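Local coordinates for protein putative archaeal ammonia monooxygenase subunit B (Candidatus Nitrosocaldus yellowstonii, PDB 4O65) that binds copper in a cupredoxin domain that is probably part of an archaeal ammonia monooxygenase, a membrane enzyme of ammonia oxidation, at residues A21-T26 against V147-P152; I25-F30 against K44-M49; G64-Q69 against F103-G108; N75-L80 against Q130-S135; I94-P99 against Y113-S118. One frame throughout, in Å; residues are numbered along the deposited sequence.

Contact 1. Residues A21-T26 against V147-P152; sequences ATRLIT and VVEGEP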
# COMPACT_ATOMS: atom_id res chain seq x y z
N ALA A 21 -4.68 -9.42 -5.70
CA ALA A 21 -6.06 -9.87 -5.44
C ALA A 21 -7.03 -8.76 -5.75
O ALA A 21 -6.66 -7.58 -5.69
CB ALA A 21 -6.22 -10.22 -3.93
N THR A 22 -8.29 -9.13 -6.00
CA THR A 22 -9.31 -8.11 -6.16
C THR A 22 -10.39 -8.23 -5.08
O THR A 22 -11.32 -7.43 -5.07
CB THR A 22 -10.02 -8.23 -7.52
OG1 THR A 22 -10.58 -9.55 -7.62
CG2 THR A 22 -9.04 -7.91 -8.67
N ARG A 23 -10.27 -9.21 -4.19
CA ARG A 23 -11.25 -9.34 -3.09
C ARG A 23 -10.46 -9.63 -1.84
O ARG A 23 -9.65 -10.57 -1.85
CB ARG A 23 -12.27 -10.49 -3.37
CG ARG A 23 -13.10 -10.29 -4.64
CD ARG A 23 -14.41 -11.08 -4.63
NE ARG A 23 -15.22 -10.70 -3.45
CZ ARG A 23 -16.25 -9.84 -3.45
NH1 ARG A 23 -16.66 -9.23 -4.57
NH2 ARG A 23 -16.88 -9.57 -2.30
N LEU A 24 -10.70 -8.87 -0.78
CA LEU A 24 -9.96 -9.06 0.47
C LEU A 24 -10.94 -8.92 1.61
O LEU A 24 -12.07 -8.52 1.39
CB LEU A 24 -8.94 -7.93 0.59
CG LEU A 24 -7.84 -7.89 -0.49
CD1 LEU A 24 -6.99 -6.64 -0.18
CD2 LEU A 24 -7.01 -9.12 -0.36
N ILE A 25 -10.47 -9.20 2.82
CA ILE A 25 -11.24 -8.84 4.03
C ILE A 25 -10.42 -7.85 4.85
O ILE A 25 -9.21 -7.65 4.58
CB ILE A 25 -11.66 -10.08 4.88
CG1 ILE A 25 -10.42 -10.73 5.47
CG2 ILE A 25 -12.45 -11.07 4.00
CD1 ILE A 25 -10.70 -11.99 6.33
N THR A 26 -11.03 -7.22 5.84
CA THR A 26 -10.25 -6.23 6.64
C THR A 26 -9.29 -6.91 7.59
O THR A 26 -9.46 -8.11 7.90
CB THR A 26 -11.18 -5.33 7.47
OG1 THR A 26 -11.96 -6.17 8.32
CG2 THR A 26 -12.17 -4.54 6.56
N VAL A 147 -12.51 -5.07 -3.87
CA VAL A 147 -13.63 -5.07 -2.87
C VAL A 147 -13.08 -5.61 -1.55
O VAL A 147 -12.53 -6.71 -1.53
CB VAL A 147 -14.80 -5.94 -3.34
CG1 VAL A 147 -15.96 -5.90 -2.32
CG2 VAL A 147 -15.30 -5.45 -4.70
N VAL A 148 -13.29 -4.86 -0.48
CA VAL A 148 -12.87 -5.31 0.87
C VAL A 148 -14.14 -5.53 1.69
O VAL A 148 -14.98 -4.62 1.82
CB VAL A 148 -11.98 -4.28 1.56
CG1 VAL A 148 -11.52 -4.83 2.93
CG2 VAL A 148 -10.74 -3.90 0.68
N GLU A 149 -14.27 -6.73 2.25
CA GLU A 149 -15.42 -7.03 3.12
C GLU A 149 -15.00 -7.18 4.56
O GLU A 149 -13.83 -7.42 4.87
CB GLU A 149 -16.09 -8.32 2.67
CG GLU A 149 -16.53 -8.27 1.23
CD GLU A 149 -17.24 -9.54 0.84
OE1 GLU A 149 -16.59 -10.60 0.71
OE2 GLU A 149 -18.46 -9.47 0.68
N GLY A 150 -15.96 -7.08 5.46
CA GLY A 150 -15.64 -7.39 6.86
C GLY A 150 -15.72 -6.22 7.81
O GLY A 150 -15.97 -5.07 7.40
N GLU A 151 -15.51 -6.51 9.09
CA GLU A 151 -15.76 -5.46 10.08
C GLU A 151 -14.70 -4.38 10.00
O GLU A 151 -13.51 -4.64 9.64
CB GLU A 151 -15.91 -6.04 11.48
CG GLU A 151 -14.63 -6.58 12.04
CD GLU A 151 -14.84 -7.33 13.35
OE1 GLU A 151 -15.99 -7.62 13.73
OE2 GLU A 151 -13.83 -7.63 14.00
N PRO A 152 -15.09 -3.14 10.32
CA PRO A 152 -14.13 -2.04 10.34
C PRO A 152 -13.01 -2.31 11.33
O PRO A 152 -13.27 -2.85 12.40
CB PRO A 152 -14.98 -0.83 10.81
CG PRO A 152 -16.34 -1.20 10.37
CD PRO A 152 -16.47 -2.69 10.59
O HOH W 1 -13.95 -10.45 0.28

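Contact 2. Residues I25-F30 against K44-M49; sequences ITKAEF and KQVDAM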
# COMPACT_ATOMS: atom_id res chain seq x y z
N ILE A 25 -10.47 -9.20 2.82
CA ILE A 25 -11.24 -8.84 4.03
C ILE A 25 -10.42 -7.85 4.85
O ILE A 25 -9.21 -7.65 4.58
CB ILE A 25 -11.66 -10.08 4.88
CG1 ILE A 25 -10.42 -10.73 5.47
CG2 ILE A 25 -12.45 -11.07 4.00
CD1 ILE A 25 -10.70 -11.99 6.33
N THR A 26 -11.03 -7.22 5.84
CA THR A 26 -10.25 -6.23 6.64
C THR A 26 -9.29 -6.91 7.59
O THR A 26 -9.46 -8.11 7.90
CB THR A 26 -11.18 -5.33 7.47
OG1 THR A 26 -11.96 -6.17 8.32
CG2 THR A 26 -12.17 -4.54 6.56
N LYS A 27 -8.32 -6.17 8.11
CA LYS A 27 -7.40 -6.71 9.12
C LYS A 27 -8.20 -7.18 10.34
O LYS A 27 -7.97 -8.29 10.87
CB LYS A 27 -6.39 -5.64 9.57
CG LYS A 27 -5.26 -6.24 10.39
CD LYS A 27 -4.40 -5.23 11.18
CE LYS A 27 -3.62 -4.21 10.36
NZ LYS A 27 -2.72 -3.45 11.32
N ALA A 28 -9.18 -6.38 10.76
CA ALA A 28 -10.03 -6.82 11.88
C ALA A 28 -10.81 -8.12 11.59
O ALA A 28 -10.94 -9.00 12.49
CB ALA A 28 -10.96 -5.68 12.34
N GLU A 29 -11.38 -8.21 10.37
CA GLU A 29 -12.16 -9.43 10.02
C GLU A 29 -11.21 -10.66 10.04
O GLU A 29 -11.59 -11.73 10.53
CB GLU A 29 -12.80 -9.32 8.64
CG GLU A 29 -13.80 -10.44 8.33
CD GLU A 29 -15.03 -10.44 9.25
OE1 GLU A 29 -15.58 -11.54 9.41
OE2 GLU A 29 -15.44 -9.39 9.80
N PHE A 30 -9.99 -10.46 9.55
CA PHE A 30 -9.00 -11.54 9.58
C PHE A 30 -8.61 -11.92 11.02
O PHE A 30 -8.57 -13.11 11.36
CB PHE A 30 -7.73 -11.19 8.80
CG PHE A 30 -6.68 -12.26 8.93
CD1 PHE A 30 -6.82 -13.48 8.25
CD2 PHE A 30 -5.55 -12.04 9.74
CE1 PHE A 30 -5.85 -14.48 8.36
CE2 PHE A 30 -4.57 -13.05 9.85
CZ PHE A 30 -4.72 -14.26 9.15
N LYS A 44 -1.91 -6.55 16.54
CA LYS A 44 -0.43 -6.70 16.56
C LYS A 44 0.09 -8.11 16.28
O LYS A 44 1.13 -8.27 15.67
CB LYS A 44 0.16 -6.17 17.88
CG LYS A 44 -0.11 -4.68 18.05
CD LYS A 44 0.48 -4.18 19.35
CE LYS A 44 0.72 -2.67 19.27
NZ LYS A 44 0.91 -2.08 20.64
N GLN A 45 -0.67 -9.14 16.66
CA GLN A 45 -0.31 -10.50 16.31
C GLN A 45 -0.46 -10.69 14.78
O GLN A 45 0.30 -11.46 14.19
CB GLN A 45 -1.20 -11.51 17.01
CG GLN A 45 -1.06 -11.45 18.53
CD GLN A 45 -1.96 -12.47 19.18
OE1 GLN A 45 -3.09 -12.16 19.55
NE2 GLN A 45 -1.50 -13.70 19.25
N VAL A 46 -1.47 -10.06 14.21
CA VAL A 46 -1.65 -10.17 12.73
C VAL A 46 -0.44 -9.44 12.09
O VAL A 46 0.23 -9.95 11.13
CB VAL A 46 -2.96 -9.51 12.27
CG1 VAL A 46 -2.99 -9.44 10.72
CG2 VAL A 46 -4.17 -10.31 12.79
N ASP A 47 -0.14 -8.26 12.61
CA ASP A 47 1.02 -7.49 12.05
C ASP A 47 2.31 -8.28 12.06
O ASP A 47 3.15 -8.16 11.12
CB ASP A 47 1.30 -6.17 12.83
CG ASP A 47 0.20 -5.16 12.71
OD1 ASP A 47 -0.62 -5.21 11.79
OD2 ASP A 47 0.16 -4.29 13.60
N ALA A 48 2.49 -9.10 13.10
CA ALA A 48 3.66 -9.94 13.23
C ALA A 48 3.83 -10.96 12.09
O ALA A 48 4.94 -11.43 11.81
CB ALA A 48 3.66 -10.63 14.62
N MET A 49 2.73 -11.28 11.39
CA MET A 49 2.83 -12.18 10.24
C MET A 49 3.54 -11.51 9.05
O MET A 49 3.98 -12.22 8.11
CB MET A 49 1.43 -12.65 9.82
CG MET A 49 0.77 -13.41 10.98
SD MET A 49 -0.89 -13.84 10.45
CE MET A 49 -1.60 -14.64 11.92

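Contact 3. Residues G64-Q69 against F103-G108; sequences GRLVSQ and FTIPGG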
# COMPACT_ATOMS: atom_id res chain seq x y z
N GLY A 64 5.30 -3.68 -9.87
CA GLY A 64 5.44 -3.04 -11.21
C GLY A 64 6.86 -2.54 -11.41
O GLY A 64 7.78 -2.97 -10.69
N ARG A 65 7.05 -1.65 -12.38
CA ARG A 65 8.39 -1.16 -12.62
C ARG A 65 8.22 0.33 -12.89
O ARG A 65 7.24 0.73 -13.51
CB ARG A 65 8.99 -1.78 -13.93
CG ARG A 65 9.20 -3.29 -13.99
CD ARG A 65 9.92 -3.68 -15.35
NE ARG A 65 9.06 -3.19 -16.47
CZ ARG A 65 9.48 -2.58 -17.59
NH1 ARG A 65 10.78 -2.38 -17.85
NH2 ARG A 65 8.59 -2.20 -18.50
N LEU A 66 9.15 1.13 -12.35
CA LEU A 66 9.16 2.59 -12.59
C LEU A 66 10.22 2.81 -13.65
O LEU A 66 11.37 2.34 -13.52
CB LEU A 66 9.56 3.33 -11.33
CG LEU A 66 8.70 2.95 -10.13
CD1 LEU A 66 9.22 3.63 -8.85
CD2 LEU A 66 7.22 3.35 -10.35
N VAL A 67 9.81 3.44 -14.74
CA VAL A 67 10.70 3.57 -15.90
C VAL A 67 10.94 5.03 -16.23
O VAL A 67 10.02 5.79 -16.61
CB VAL A 67 10.12 2.82 -17.11
CG1 VAL A 67 11.07 3.00 -18.33
CG2 VAL A 67 9.90 1.36 -16.75
N SER A 68 12.19 5.45 -16.07
CA SER A 68 12.53 6.89 -16.25
C SER A 68 12.68 7.27 -17.70
O SER A 68 13.30 6.54 -18.47
CB SER A 68 13.85 7.20 -15.51
OG SER A 68 14.36 8.50 -15.85
N GLN A 69 12.10 8.42 -18.08
CA GLN A 69 12.23 9.00 -19.40
C GLN A 69 13.02 10.28 -19.41
O GLN A 69 13.09 10.99 -20.43
CB GLN A 69 10.83 9.20 -19.98
CG GLN A 69 10.10 7.84 -19.99
CD GLN A 69 8.82 7.82 -20.78
OE1 GLN A 69 7.84 8.54 -20.46
NE2 GLN A 69 8.80 6.99 -21.83
N PHE A 103 13.52 7.36 -2.61
CA PHE A 103 14.58 6.59 -3.28
C PHE A 103 14.97 7.23 -4.60
O PHE A 103 14.26 8.15 -5.09
CB PHE A 103 14.15 5.14 -3.48
CG PHE A 103 12.84 5.01 -4.22
CD1 PHE A 103 12.83 4.99 -5.62
CD2 PHE A 103 11.63 4.94 -3.52
CE1 PHE A 103 11.62 4.91 -6.32
CE2 PHE A 103 10.40 4.86 -4.23
CZ PHE A 103 10.43 4.81 -5.64
N THR A 104 16.06 6.75 -5.21
CA THR A 104 16.51 7.31 -6.47
C THR A 104 16.02 6.51 -7.66
O THR A 104 16.10 5.27 -7.66
CB THR A 104 18.06 7.35 -6.54
OG1 THR A 104 18.51 8.17 -5.47
CG2 THR A 104 18.55 7.95 -7.87
N ILE A 105 15.58 7.23 -8.69
CA ILE A 105 15.30 6.59 -9.94
C ILE A 105 16.36 7.03 -10.94
O ILE A 105 16.45 8.21 -11.27
CB ILE A 105 13.89 6.96 -10.48
CG1 ILE A 105 12.84 6.56 -9.45
CG2 ILE A 105 13.65 6.22 -11.80
CD1 ILE A 105 11.44 7.01 -9.80
N PRO A 106 17.21 6.09 -11.37
CA PRO A 106 18.33 6.54 -12.20
C PRO A 106 17.84 7.07 -13.52
O PRO A 106 16.89 6.55 -14.09
CB PRO A 106 19.17 5.27 -12.47
CG PRO A 106 18.58 4.19 -11.62
CD PRO A 106 17.27 4.65 -11.04
N GLY A 107 18.52 8.08 -14.03
CA GLY A 107 18.23 8.62 -15.35
C GLY A 107 18.16 7.59 -16.46
O GLY A 107 19.12 6.86 -16.69
N GLY A 108 17.01 7.50 -17.13
CA GLY A 108 16.82 6.56 -18.21
C GLY A 108 16.76 5.10 -17.77
O GLY A 108 16.76 4.20 -18.62
O HOH W 2 15.23 9.53 -13.55

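Contact 4. Residues N75-L80 against Q130-S135; sequences NAWISL and QLNIAS. Unlike the reference sequence in segment 130-135: Ile133 (reference Val).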
# COMPACT_ATOMS: atom_id res chain seq x y z
N ASN A 75 14.50 11.84 -7.49
CA ASN A 75 14.09 11.31 -6.17
C ASN A 75 12.58 11.15 -6.15
O ASN A 75 11.88 11.99 -6.71
CB ASN A 75 14.47 12.26 -5.03
CG ASN A 75 15.95 12.32 -4.86
OD1 ASN A 75 16.61 11.34 -5.15
ND2 ASN A 75 16.49 13.48 -4.50
N ALA A 76 12.12 10.06 -5.55
CA ALA A 76 10.70 9.73 -5.56
C ALA A 76 10.26 8.93 -4.34
O ALA A 76 11.08 8.32 -3.63
CB ALA A 76 10.39 8.96 -6.84
N TRP A 77 8.94 8.93 -4.10
CA TRP A 77 8.33 8.01 -3.14
C TRP A 77 7.04 7.46 -3.73
O TRP A 77 6.48 8.03 -4.70
CB TRP A 77 8.08 8.69 -1.80
CG TRP A 77 7.20 9.92 -1.84
CD1 TRP A 77 5.84 10.01 -1.51
CD2 TRP A 77 7.63 11.28 -2.15
NE1 TRP A 77 5.41 11.32 -1.65
CE2 TRP A 77 6.45 12.12 -2.02
CE3 TRP A 77 8.84 11.85 -2.56
CZ2 TRP A 77 6.50 13.49 -2.28
CZ3 TRP A 77 8.87 13.24 -2.82
CH2 TRP A 77 7.72 14.03 -2.67
N ILE A 78 6.61 6.31 -3.20
CA ILE A 78 5.52 5.59 -3.78
C ILE A 78 4.43 5.32 -2.75
O ILE A 78 4.73 5.17 -1.56
CB ILE A 78 6.10 4.29 -4.37
CG1 ILE A 78 5.08 3.56 -5.20
CG2 ILE A 78 6.76 3.37 -3.30
CD1 ILE A 78 5.88 2.77 -6.24
N SER A 79 3.18 5.32 -3.18
CA SER A 79 2.10 5.08 -2.26
C SER A 79 0.97 4.45 -3.05
O SER A 79 1.13 4.20 -4.24
CB SER A 79 1.66 6.36 -1.57
OG SER A 79 1.27 7.35 -2.50
N LEU A 80 -0.16 4.21 -2.37
CA LEU A 80 -1.35 3.66 -3.05
C LEU A 80 -2.42 4.73 -3.00
O LEU A 80 -2.78 5.26 -1.89
CB LEU A 80 -1.81 2.37 -2.38
CG LEU A 80 -2.93 1.63 -3.12
CD1 LEU A 80 -2.34 0.86 -4.28
CD2 LEU A 80 -3.67 0.73 -2.15
N GLN A 130 0.60 5.09 -6.87
CA GLN A 130 0.87 6.53 -7.01
C GLN A 130 2.36 6.80 -6.85
O GLN A 130 2.97 6.46 -5.82
CB GLN A 130 0.09 7.27 -5.88
CG GLN A 130 0.37 8.78 -5.93
CD GLN A 130 -0.43 9.58 -4.93
OE1 GLN A 130 0.05 10.68 -4.43
NE2 GLN A 130 -1.61 9.13 -4.64
N LEU A 131 2.98 7.41 -7.87
CA LEU A 131 4.38 7.80 -7.73
C LEU A 131 4.42 9.27 -7.46
O LEU A 131 3.66 10.02 -8.11
CB LEU A 131 5.10 7.48 -9.07
CG LEU A 131 6.60 7.82 -9.05
CD1 LEU A 131 7.34 6.96 -8.04
CD2 LEU A 131 7.20 7.73 -10.49
N ASN A 132 5.26 9.73 -6.52
CA ASN A 132 5.53 11.17 -6.39
C ASN A 132 6.96 11.45 -6.69
O ASN A 132 7.85 10.88 -6.06
CB ASN A 132 5.18 11.70 -5.01
CG ASN A 132 3.72 12.10 -4.97
OD1 ASN A 132 3.29 13.20 -5.48
ND2 ASN A 132 2.95 11.17 -4.55
N ILE A 133 7.17 12.26 -7.72
CA ILE A 133 8.52 12.62 -8.12
C ILE A 133 8.82 13.96 -7.43
O ILE A 133 8.08 14.95 -7.64
CB ILE A 133 8.62 12.80 -9.64
CG1 ILE A 133 8.20 11.47 -10.33
CG2 ILE A 133 10.06 13.28 -9.98
CD1 ILE A 133 7.93 11.61 -11.80
N ALA A 134 9.89 13.99 -6.62
CA ALA A 134 10.21 15.21 -5.82
C ALA A 134 10.45 16.35 -6.80
O ALA A 134 11.19 16.19 -7.79
CB ALA A 134 11.50 14.97 -5.01
N SER A 135 9.80 17.49 -6.51
CA SER A 135 9.94 18.75 -7.30
C SER A 135 9.17 18.72 -8.63
O SER A 135 9.21 19.68 -9.41
CB SER A 135 11.42 19.17 -7.56
OG SER A 135 12.00 18.55 -8.72
O HOH W 3 13.58 14.48 -8.15
O HOH W 4 3.39 8.72 -3.59

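Contact 5. Residues I94-P99 against Y113-S118; sequences ISRDPP and YKLCLS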
# COMPACT_ATOMS: atom_id res chain seq x y z
N ILE A 94 2.49 -2.22 4.90
CA ILE A 94 3.21 -3.26 5.59
C ILE A 94 4.69 -3.13 5.18
O ILE A 94 5.57 -3.21 6.05
CB ILE A 94 2.69 -4.67 5.24
CG1 ILE A 94 1.28 -4.85 5.81
CG2 ILE A 94 3.70 -5.76 5.72
CD1 ILE A 94 0.53 -6.05 5.21
N SER A 95 4.95 -2.97 3.88
CA SER A 95 6.29 -2.87 3.40
C SER A 95 6.32 -2.25 2.00
O SER A 95 5.32 -2.17 1.29
CB SER A 95 7.00 -4.24 3.41
OG SER A 95 6.42 -5.14 2.45
N ARG A 96 7.50 -1.73 1.67
CA ARG A 96 7.73 -1.12 0.34
C ARG A 96 9.09 -1.54 -0.14
O ARG A 96 10.05 -1.64 0.67
CB ARG A 96 7.79 0.40 0.41
CG ARG A 96 6.49 1.14 0.62
CD ARG A 96 6.92 2.56 1.01
NE ARG A 96 5.87 3.54 0.76
CZ ARG A 96 5.00 3.95 1.68
NH1 ARG A 96 5.07 3.45 2.93
NH2 ARG A 96 4.08 4.85 1.37
N ASP A 97 9.20 -1.76 -1.46
CA ASP A 97 10.52 -1.90 -2.08
C ASP A 97 10.45 -1.03 -3.32
O ASP A 97 9.47 -1.14 -4.06
CB ASP A 97 10.72 -3.36 -2.48
CG ASP A 97 12.12 -3.63 -3.01
OD1 ASP A 97 13.11 -3.05 -2.53
OD2 ASP A 97 12.20 -4.44 -3.94
N PRO A 98 11.43 -0.13 -3.53
CA PRO A 98 12.60 0.20 -2.65
C PRO A 98 12.15 0.58 -1.22
O PRO A 98 11.05 1.11 -1.05
CB PRO A 98 13.15 1.47 -3.30
CG PRO A 98 12.79 1.33 -4.75
CD PRO A 98 11.39 0.75 -4.71
N PRO A 99 13.00 0.34 -0.21
CA PRO A 99 12.61 0.58 1.20
C PRO A 99 12.70 2.02 1.75
O PRO A 99 12.05 2.32 2.75
CB PRO A 99 13.58 -0.33 1.97
CG PRO A 99 14.79 -0.38 1.12
CD PRO A 99 14.27 -0.41 -0.31
N TYR A 113 9.31 -2.21 -8.29
CA TYR A 113 8.75 -1.85 -6.96
C TYR A 113 7.79 -2.93 -6.49
O TYR A 113 7.21 -3.68 -7.31
CB TYR A 113 8.05 -0.46 -7.02
CG TYR A 113 6.72 -0.45 -7.74
CD1 TYR A 113 5.52 -0.68 -7.04
CD2 TYR A 113 6.65 -0.09 -9.10
CE1 TYR A 113 4.28 -0.70 -7.72
CE2 TYR A 113 5.44 -0.06 -9.77
CZ TYR A 113 4.27 -0.33 -9.07
OH TYR A 113 3.10 -0.29 -9.77
N LYS A 114 7.58 -2.95 -5.17
CA LYS A 114 6.61 -3.85 -4.56
C LYS A 114 6.04 -3.13 -3.34
O LYS A 114 6.79 -2.64 -2.44
CB LYS A 114 7.24 -5.18 -4.16
CG LYS A 114 6.28 -6.04 -3.28
CD LYS A 114 6.81 -7.48 -3.28
CE LYS A 114 6.10 -8.39 -2.26
NZ LYS A 114 6.51 -9.85 -2.36
N LEU A 115 4.72 -3.01 -3.31
CA LEU A 115 4.01 -2.42 -2.19
C LEU A 115 3.17 -3.53 -1.55
O LEU A 115 2.52 -4.34 -2.26
CB LEU A 115 3.02 -1.36 -2.67
CG LEU A 115 3.55 -0.41 -3.75
CD1 LEU A 115 2.45 0.59 -4.07
CD2 LEU A 115 4.77 0.27 -3.19
N CYS A 116 3.24 -3.59 -0.22
CA CYS A 116 2.47 -4.60 0.50
C CYS A 116 1.64 -3.81 1.51
O CYS A 116 2.24 -3.05 2.29
CB CYS A 116 3.38 -5.54 1.25
SG CYS A 116 2.41 -6.97 1.88
N LEU A 117 0.32 -4.00 1.50
CA LEU A 117 -0.63 -3.21 2.33
C LEU A 117 -1.66 -4.11 2.97
O LEU A 117 -1.93 -5.20 2.48
CB LEU A 117 -1.43 -2.19 1.46
CG LEU A 117 -0.55 -1.16 0.73
CD1 LEU A 117 -0.44 -1.57 -0.73
CD2 LEU A 117 -1.17 0.22 0.86
N SER A 118 -2.15 -3.66 4.11
CA SER A 118 -3.27 -4.27 4.81
C SER A 118 -4.54 -3.43 4.56
O SER A 118 -4.52 -2.18 4.71
CB SER A 118 -2.99 -4.25 6.32
OG SER A 118 -4.16 -4.71 6.96
O HOH W 5 7.30 -4.55 -0.22

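Contact 1. Residues A21-T26 against V147-P152
Arg23, Leu24 and Ile25 pair in parallel with Val147, Val148 and Glu149. The tight part is the backbone ladder and the end at Thr26. Leu24 N donates to Val147 O at 2.9 Å, and Glu149 N donates to Leu24 O at 3.0 Å. One step on, Thr26 N reaches Glu149 O. Thr26 OG1, turned between its own backbone N and carbonyl carbon (chi1 59°), gives a short 2.5 Å bond to Glu151 O and lies in that carbonyl's plane. Thr26 CG2 packs at 3.7 Å on Val148 CG1. The solvent side is looser. Here Arg23 runs alongside Val147, bent at chi3, and reaches Glu149 in a salt bridge, with NH2 3.2 Å from OE1. The guanidinium and carboxylate planes stand 85° apart, so the two groups do not pair flat. Val147 CB lies over one guanidinium face, near its rim. A water donates to both Glu149 OE1 and Leu24 O. The short strand 23-25 is an outermost strand of the five-stranded mixed sheet of the cupredoxin fold. Trp91 of strand 91-97 touches Leu24 and Val148, strand 123-133 runs beyond strand 137-149, and helix 27-35 follows directly after Thr26.

Contact 2. Residues I25-F30 against K44-M49
Lys27 and Asp47 meet in a salt bridge, while Phe30 packs against Val46 and Met49 beside it. Lys27 NZ donates to Asp47 OD1 at 2.8 Å, using the syn lone pair of that oxygen. The two side chains cross at about a right angle. Lys27 CG stands anti to the backbone N (chi1 -169°), and this sets it 3.9 Å from Val46 CG1. The lysine chain then runs past the valine in the opposite direction and bends at chi3 toward the carboxylate. The Phe30 ring is touched at its edge. Val46 CG2 comes to 3.8 Å from Phe30 CD2. Met49 reaches the same rim tip to tip, with SD 3.8 Å from Phe30 CE2. The sulfur is 5.0 Å from the ring centroid and 79° off the ring normal, so it sits beside the ring and not above it.

Further out, Lys27 NZ also makes a salt bridge with Glu92 of strand 91-97, its stronger partner. Its charge is thus shared by two carboxylates, which would probably help to hold it in this buried place. The start of the helix is fixed by Thr26 at the N-cap. Its OG1 accepts from Glu29 N at 2.9 Å. Glu29 in turn pairs with Arg33 through OE1 and accepts from Glu151 N through OE2. The whole is a contact between two consecutive short helices, 27-35 and 40-47, at one end of the cupredoxin beta structure. It joins an N-capped helix start to residues 46-49 through one ion pair and a Met-aromatic edge contact.

Contact 3. Residues G64-Q69 against F103-G108
The Phe103 ring meets Leu66 CD1 at its edge, near the ring plane, with CD1 3.6 Å from Phe103 CZ. The two side chains cross at about a right angle. Pro98 packs over one face of the ring, and the carbonyl of Ala76 lies over the other. Leu66 CD1 also approaches Ile105 CD1, at 4.2 Å. This is packing between the two sheets of the cupredoxin sandwich: strand 59-68 belongs to the antiparallel sheet, strand 103-105 to the mixed one. The two strand axes come no closer than 9.1 Å and are inclined at 56°, so side chains and not backbone bonds join them here. At the ends of the two strands the chains come together. Ile105 CG2 lies 3.8 Å from Ser68 CB. Ser68 OG, held anti to its backbone N (chi1 169°), accepts from Gly108 N at 3.1 Å with an N-H...O angle of 152°. The same oxygen is also hydrogen-bonded to Val70 N, and it donates to a water at 2.7 Å. That water donates on to Ile105 O. Gly108 CA makes a CA-H...O contact of 3.5 Å with Ser68 O.

Contact 4. Residues N75-L80 against Q130-S135
Ser79 OG, Gln130 O and Asn132 ND2 together grip one water. It lies 2.7 Å from Ser79 OG, accepts from Asn132 ND2 and donates to Gln130 O; a further bond to Trp77 O is weak. Asn132 ND2 also donates to Gln130 OE1 at 2.9 Å, nearly in its own amide plane. These two bonds fix the rotation of the amide. Asn132 CB is pressed over one face of the Trp77 indole, 3.5 Å from the centroid of the five-membered ring, a CH-pi contact. The amide is nearly parallel to the ring, 16° apart. Trp77 CG stands between its backbone N and carbonyl carbon (chi1 58°), and the ring end swings back toward the neighbouring strand. There Ala134 CB meets its edge, 3.8 Å from Trp77 CZ3. On the other face of the sheet Ala76 CB packs against Leu131 CD1, also at 3.8 Å. Trp77 pairs with Asn132, and Ser79 with Gln130, each by two backbone hydrogen bonds; Asn132 N to Trp77 O is the straightest, at 176°. The pattern is a regular antiparallel ladder in the mixed sheet of a cupredoxin sandwich. Strand 123-133 also carries the copper ligands His126 and His128, which precede Gln130 on it.

Contact 5. Residues I94-P99 against Y113-S118
Two residues of one strand, Ile94 and Ser95, stand opposite the single Cys116 of the other: a classic beta bulge in the antiparallel sheet of the cupredoxin sandwich. Ile94 N and Ser95 N both donate to Cys116 O, at 2.8 Å and 3.1 Å, and reach it from the same face of its carbonyl plane. Cys116 N returns a bond to Ser95 O. Beyond the bulge the ladder is regular, with Asp97 N to Lys114 O at 2.7 Å and Lys114 N back to Asp97 O. Strand 91-97 is an outermost strand of this sheet and ends at the cis peptide bond before Pro98. Apolar contacts gather at the two ends. Ile94 CD1 lies 3.9 Å from Cys116 SG and close to the backbone of Leu117 and Ser118. At the far end Pro98 CD rests 4.2 Å from Tyr113 CB. Covalent and polar links lead out of the pair. Cys116 forms the disulfide with Cys51, Arg96 NH2 is hydrogen-bonded to Ile78 O, and Tyr113 OH to Thr129 OG1. One water donates to Lys114 O and is hydrogen-bonded to Ser95 OG at 2.9 Å. Ser95 OG sits between its backbone N and carbonyl carbon (chi1 67°), which puts it 3.3 Å from Cys116 CB.

Overall arrangement
From the N terminus, the chain enters contact 1 at strand 23-25. That contact closes only at 147-152, so its long loop encloses contacts 3, 4 and 5. Contact 2 starts from the same stretch, shares Ile25 and Thr26, and closes early at 44-49, before contact 3 opens. Contact 3 crosses both contact 4 and contact 5, since their segments alternate. Contact 5 lies within the loop of contact 4. Contacts 1 and 4 each pair two strands of the mixed sheet, and contact 5 two of the antiparallel sheet. Contact 3 bridges the two sheets, and contact 2 joins the two helices. Contacts 3, 4 and 5 touch one another; contacts 1 and 2 also touch, and contact 2 touches contact 5 through Lys27 and Ser118.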